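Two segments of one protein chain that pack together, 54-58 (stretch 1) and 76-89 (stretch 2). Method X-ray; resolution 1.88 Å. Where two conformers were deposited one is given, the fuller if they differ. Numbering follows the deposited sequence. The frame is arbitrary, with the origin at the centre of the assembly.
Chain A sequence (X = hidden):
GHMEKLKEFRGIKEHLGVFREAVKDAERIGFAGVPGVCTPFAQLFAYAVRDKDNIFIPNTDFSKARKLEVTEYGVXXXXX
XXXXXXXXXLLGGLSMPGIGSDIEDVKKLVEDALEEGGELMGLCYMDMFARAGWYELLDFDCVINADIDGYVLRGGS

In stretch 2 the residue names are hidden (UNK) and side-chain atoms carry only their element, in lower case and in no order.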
ATOM      1  N   ASN A  54      -2.979 -13.803   9.587  1.00 16.88           N
ATOM      2  CA  ASN A  54      -1.829 -13.153   8.935  1.00 16.58           C
ATOM      3  C   ASN A  54      -1.017 -12.364   9.959  1.00 15.92           C
ATOM      4  O   ASN A  54      -1.578 -11.783  10.929  1.00 16.26           O
ATOM      5  CB  ASN A  54      -2.341 -12.154   7.917  1.00 16.13           C
ATOM      6  CG  ASN A  54      -3.182 -12.821   6.804  1.00 16.92           C
ATOM      7  OD1 ASN A  54      -2.795 -13.871   6.305  1.00 20.47           O
ATOM      8  ND2 ASN A  54      -4.316 -12.224   6.464  1.00 15.96           N
ATOM      9  N   ILE A  55       0.274 -12.320   9.731  1.00 15.71           N
ATOM     10  CA  ILE A  55       1.163 -11.525  10.588  1.00 14.97           C
ATOM     11  C   ILE A  55       2.162 -10.698   9.765  1.00 14.07           C
ATOM     12  O   ILE A  55       2.467 -11.040   8.604  1.00 15.08           O
ATOM     13  CB  ILE A  55       1.988 -12.413  11.595  1.00 14.82           C
ATOM     14  CG1 ILE A  55       2.994 -13.303  10.847  1.00 16.47           C
ATOM     15  CG2 ILE A  55       1.065 -13.319  12.511  1.00 16.53           C
ATOM     16  CD1 ILE A  55       3.890 -14.203  11.822  1.00 18.31           C
ATOM     17  N   PHE A  56       2.703  -9.640  10.399  1.00 13.21           N
ATOM     18  CA  PHE A  56       3.714  -8.769   9.751  1.00 13.67           C
ATOM     19  C   PHE A  56       4.987  -8.914  10.568  1.00 13.33           C
ATOM     20  O   PHE A  56       4.957  -8.721  11.794  1.00 14.54           O
ATOM     21  CB  PHE A  56       3.283  -7.321   9.764  1.00 13.08           C
ATOM     22  CG  PHE A  56       4.385  -6.379   9.283  1.00 14.74           C
ATOM     23  CD1 PHE A  56       4.839  -6.480   7.955  1.00 14.96           C
ATOM     24  CD2 PHE A  56       5.002  -5.481  10.151  1.00 18.41           C
ATOM     25  CE1 PHE A  56       5.873  -5.678   7.479  1.00 14.49           C
ATOM     26  CE2 PHE A  56       6.055  -4.668   9.688  1.00 16.28           C
ATOM     27  CZ  PHE A  56       6.492  -4.776   8.366  1.00 13.06           C
ATOM     28  N   ILE A  57       6.070  -9.265   9.891  1.00 14.50           N
ATOM     29  CA  ILE A  57       7.370  -9.446  10.524  1.00 14.86           C
ATOM     30  C   ILE A  57       8.208  -8.245  10.104  1.00 16.02           C
ATOM     31  O   ILE A  57       8.458  -8.081   8.926  1.00 15.41           O
ATOM     32  CB  ILE A  57       8.020 -10.754  10.025  1.00 15.58           C
ATOM     33  CG1 ILE A  57       7.186 -11.984  10.443  1.00 15.82           C
ATOM     34  CG2 ILE A  57       9.515 -10.868  10.465  1.00 13.91           C
ATOM     35  CD1 ILE A  57       7.474 -13.167   9.519  1.00 15.14           C
ATOM     36  N   PRO A  58       8.621  -7.406  11.069  1.00 16.90           N
ATOM     37  CA  PRO A  58       9.449  -6.265  10.727  1.00 16.87           C
ATOM     38  C   PRO A  58      10.902  -6.681  10.465  1.00 17.84           C
ATOM     39  O   PRO A  58      11.552  -7.322  11.304  1.00 17.52           O
ATOM     40  CB  PRO A  58       9.319  -5.362  11.956  1.00 18.36           C
ATOM     41  CG  PRO A  58       9.183  -6.325  13.124  1.00 16.41           C
ATOM     42  CD  PRO A  58       8.328  -7.465  12.527  1.00 16.96           C
ATOM     43  N   UNK A  76      -5.016  -3.441  10.661  1.00 20.47           N
ATOM     44  CA  UNK A  76      -4.134  -2.772  11.585  1.00 21.40           C
ATOM     45  C   UNK A  76      -3.279  -3.812  12.299  1.00 21.21           C
ATOM     46  O   UNK A  76      -3.637  -4.985  12.361  1.00 21.12           O
ATOM     47  c   UNK A  76      -5.861  -0.883  11.986  1.00 22.21           C
ATOM     48  o   UNK A  76      -5.758   0.666  13.781  1.00 27.35           O
ATOM     49  c   UNK A  76      -6.504   0.009  13.022  1.00 24.44           C
ATOM     50  o   UNK A  76      -7.748   0.099  13.060  1.00 25.51           O
ATOM     51  c   UNK A  76      -4.921  -1.946  12.625  1.00 21.89           C
ATOM     52  N   UNK A  77      -2.171  -3.353  12.871  1.00 22.68           N
ATOM     53  CA  UNK A  77      -1.284  -4.223  13.635  1.00 22.33           C
ATOM     54  C   UNK A  77      -1.846  -4.488  15.018  1.00 23.56           C
ATOM     55  O   UNK A  77      -2.343  -3.580  15.672  1.00 24.48           O
ATOM     56  c   UNK A  77       0.116  -3.627  13.681  1.00 23.18           C
ATOM     57  c   UNK A  77       2.112  -2.696  12.506  1.00 26.08           C
ATOM     58  c   UNK A  77       1.288  -4.962  11.933  1.00 24.98           C
ATOM     59  c   UNK A  77       0.873  -3.568  12.354  1.00 23.47           C
ATOM     60  N   UNK A  78      -1.816  -5.755  15.427  1.00 21.70           N
ATOM     61  CA  UNK A  78      -2.414  -6.200  16.669  1.00 22.75           C
ATOM     62  C   UNK A  78      -1.335  -6.628  17.660  1.00 21.38           C
ATOM     63  O   UNK A  78      -0.262  -6.028  17.709  1.00 21.43           O
ATOM     64  N   UNK A  79      -1.579  -7.694  18.415  1.00 22.45           N
ATOM     65  CA  UNK A  79      -0.551  -8.080  19.415  1.00 22.91           C
ATOM     66  C   UNK A  79       0.630  -8.823  18.809  1.00 23.27           C
ATOM     67  O   UNK A  79       0.558  -9.336  17.684  1.00 22.77           O
ATOM     68  o   UNK A  79      -2.848 -12.097  21.012  1.00 40.13           O
ATOM     69  o   UNK A  79      -2.475 -10.401  22.374  1.00 44.75           O
ATOM     70  c   UNK A  79      -1.159  -8.908  20.536  1.00 25.17           C
ATOM     71  c   UNK A  79      -1.622 -10.256  20.113  1.00 29.17           C
ATOM     72  c   UNK A  79      -2.372 -10.976  21.252  1.00 39.08           C
ATOM     73  N   UNK A  80       1.720  -8.885  19.558  1.00 22.39           N
ATOM     74  CA  UNK A  80       2.886  -9.689  19.171  1.00 22.98           C
ATOM     75  C   UNK A  80       2.463 -11.157  19.014  1.00 22.58           C
ATOM     76  O   UNK A  80       1.717 -11.695  19.849  1.00 22.32           O
ATOM     77  c   UNK A  80       5.113 -10.646  20.030  1.00 23.60           C
ATOM     78  c   UNK A  80       5.541  -7.804  19.171  1.00 24.05           C
ATOM     79  c   UNK A  80       4.034  -9.579  20.252  1.00 23.76           C
ATOM     80  c   UNK A  80       4.636  -8.160  20.308  1.00 24.25           C
ATOM     81  N   UNK A  81       2.955 -11.811  17.960  1.00 21.08           N
ATOM     82  CA  UNK A  81       2.469 -13.125  17.563  1.00 21.86           C
ATOM     83  C   UNK A  81       3.502 -13.859  16.718  1.00 21.21           C
ATOM     84  O   UNK A  81       3.369 -13.907  15.509  1.00 20.46           O
ATOM     85  o   UNK A  81       0.531 -14.282  16.559  1.00 24.26           O
ATOM     86  c   UNK A  81       1.106 -12.999  16.827  1.00 22.71           C
ATOM     87  N   UNK A  82       4.564 -14.413  17.352  1.00 21.48           N
ATOM     88  CA  UNK A  82       5.644 -15.039  16.598  1.00 22.10           C
ATOM     89  C   UNK A  82       5.292 -16.516  16.305  1.00 22.87           C
ATOM     90  O   UNK A  82       6.023 -17.424  16.681  1.00 24.64           O
ATOM     91  c   UNK A  82       6.252 -15.044  18.938  1.00 21.20           C
ATOM     92  c   UNK A  82       6.845 -14.901  17.553  1.00 23.77           C
ATOM     93  c   UNK A  82       4.832 -14.433  18.814  1.00 23.38           C
ATOM     94  N   UNK A  83       4.157 -16.739  15.684  1.00 22.27           N
ATOM     95  CA  UNK A  83       3.794 -18.080  15.242  1.00 23.66           C
ATOM     96  C   UNK A  83       4.362 -18.310  13.862  1.00 23.54           C
ATOM     97  O   UNK A  83       4.339 -17.424  12.997  1.00 22.40           O
ATOM     98  N   UNK A  84       4.830 -19.516  13.602  1.00 23.18           N
ATOM     99  CA  UNK A  84       5.313 -19.732  12.263  1.00 22.19           C
ATOM    100  C   UNK A  84       4.144 -19.824  11.273  1.00 19.56           C
ATOM    101  O   UNK A  84       2.948 -19.867  11.666  1.00 18.60           O
ATOM    102  c   UNK A  84       5.792 -22.179  12.472  1.00 25.69           C
ATOM    103  o   UNK A  84       6.538 -23.160  12.603  1.00 29.38           O
ATOM    104  n   UNK A  84       4.490 -22.246  12.598  1.00 24.01           N
ATOM    105  c   UNK A  84       6.355 -20.867  12.187  1.00 23.52           C
ATOM    106  N   UNK A  85       4.488 -19.802   9.997  1.00 17.51           N
ATOM    107  CA  UNK A  85       3.479 -19.627   8.970  1.00 16.97           C
ATOM    108  C   UNK A  85       3.639 -20.689   7.936  1.00 16.64           C
ATOM    109  O   UNK A  85       4.722 -21.271   7.812  1.00 16.58           O
ATOM    110  c   UNK A  85       3.450 -17.120   9.375  1.00 18.46           C
ATOM    111  c   UNK A  85       3.610 -18.212   8.310  1.00 16.62           C
ATOM    112  c   UNK A  85       5.004 -18.046   7.665  1.00 18.33           C
ATOM    113  N   UNK A  86       2.586 -20.980   7.184  1.00 17.67           N
ATOM    114  CA  UNK A  86       2.749 -21.943   6.103  0.60 18.78           C
ATOM    115  C   UNK A  86       3.044 -21.278   4.749  1.00 17.43           C
ATOM    116  O   UNK A  86       3.407 -21.947   3.799  1.00 17.16           O
ATOM    117  c   UNK A  86       1.608 -22.976   6.065  0.60 20.32           C
ATOM    118  c   UNK A  86       0.251 -22.331   5.959  0.60 23.56           C
ATOM    119  o   UNK A  86       0.071 -21.568   5.010  0.60 25.35           O
ATOM    120  o   UNK A  86      -0.631 -22.576   6.813  0.60 24.06           O
ATOM    121  N   UNK A  87       2.915 -19.949   4.679  1.00 16.61           N
ATOM    122  CA  UNK A  87       3.505 -19.198   3.537  1.00 16.48           C
ATOM    123  C   UNK A  87       4.232 -17.996   4.119  1.00 15.41           C
ATOM    124  O   UNK A  87       3.640 -17.209   4.888  1.00 15.86           O
ATOM    125  c   UNK A  87       3.156 -17.832   1.379  1.00 17.25           C
ATOM    126  c   UNK A  87       1.640 -19.784   1.893  1.00 18.77           C
ATOM    127  c   UNK A  87       2.449 -18.640   2.522  1.00 16.47           C
ATOM    128  N   UNK A  88       5.499 -17.843   3.760  1.00 14.95           N
ATOM    129  CA  UNK A  88       6.239 -16.683   4.183  1.00 14.85           C
ATOM    130  C   UNK A  88       6.442 -15.815   2.952  1.00 14.61           C
ATOM    131  O   UNK A  88       7.033 -16.259   1.987  1.00 14.80           O
ATOM    132  c   UNK A  88       7.577 -17.074   4.810  1.00 16.15           C
ATOM    133  c   UNK A  88       8.482 -15.912   5.262  1.00 15.69           C
ATOM    134  c   UNK A  88       9.797 -16.499   5.857  1.00 15.00           C
ATOM    135  c   UNK A  88       7.830 -14.885   6.215  1.00 15.32           C
ATOM    136  N   UNK A  89       5.969 -14.563   3.008  1.00 13.75           N
ATOM    137  CA  UNK A  89       6.062 -13.661   1.883  1.00 14.05           C
ATOM    138  C   UNK A  89       7.132 -12.609   2.218  1.00 13.45           C
ATOM    139  O   UNK A  89       6.966 -11.769   3.141  1.00 15.06           O
ATOM    140  c   UNK A  89       4.807 -12.017   0.334  1.00 15.10           C
ATOM    141  c   UNK A  89       4.664 -12.966   1.569  1.00 13.38           C
ATOM    142  c   UNK A  89       3.515 -14.033   1.425  1.00 16.43           C
TER

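Position 76 carries three carbons in a row, the third bearing two oxygens. This carboxylate on a two-methylene arm is glutamate, E76, out of reach of stretch 1. Position 77 has four carbons forked at the second, and one branch end lies 3.8 Å from F56 CB. The fork beyond CB marks leucine, L77; its CA-to-CB bond runs sideways, yet the m, t rotamer brings CD2 to F56 CB, obliquely to the ring. Position 78 has no side-chain atoms, so it is glycine, G78.

Position 79 again shows three carbons ending in two oxygens: glutamate, E79, exposed, its OE2 hydrogen-bonded elsewhere in the structure. At 80, four carbons fork at the first, with one arm two carbons long. That is isoleucine, I80, which makes no contact here. Position 81 has one carbon and then one oxygen, the oxygen 4.2 Å from I55 CG2; this is serine, S81. Its CB points toward stretch 1, but its backbone comes closer, with S81 O 3.7 Å from I55 CD1.

Three carbons at 82 close a ring onto the backbone N, which makes it proline, P82, pointing away. Position 83 is bare, its carbonyl O 3.5 Å from I55 CD1: glycine, G83. G83 N gives a weak 2.9 Å hydrogen bond to S81 O. Two carbons at 84, the second with one oxygen and one nitrogen, spell an amide on a short arm: asparagine, N84, turned away.

Position 85 has one carbon bearing two more, one of them 3.8 Å from I55 CD1. A fork directly at CB with equal arms is valine, V85, and the touching atom is CG1. At 86, two carbons end in two oxygens: aspartate, D86, at a corner of the chain. Position 87 repeats the three-carbon fork of valine, V87, out of reach. Four carbons at 88 fork at the second, and one end lies 3.7 Å from I57 CD1: leucine, L88, whose t, p rotamer brings CD1 in. Position 89, a three-carbon fork once more, is valine, V89, beyond contact.

The rule here is packing without hydrogen bonds between the stretches. I55 is the anchor: its extended arm (chi2 near 180°) places CD1 against the carbonyls of S81 and G83 and the CG1 methyl of V85, backbone as well as side chain. F56 and I57 each add one apolar contact, to L77 and L88. The two leucines start sideways and bring their ends to F56 and I57.

Stretch 2, residues 76-89: ELGEISPGNVDVLV
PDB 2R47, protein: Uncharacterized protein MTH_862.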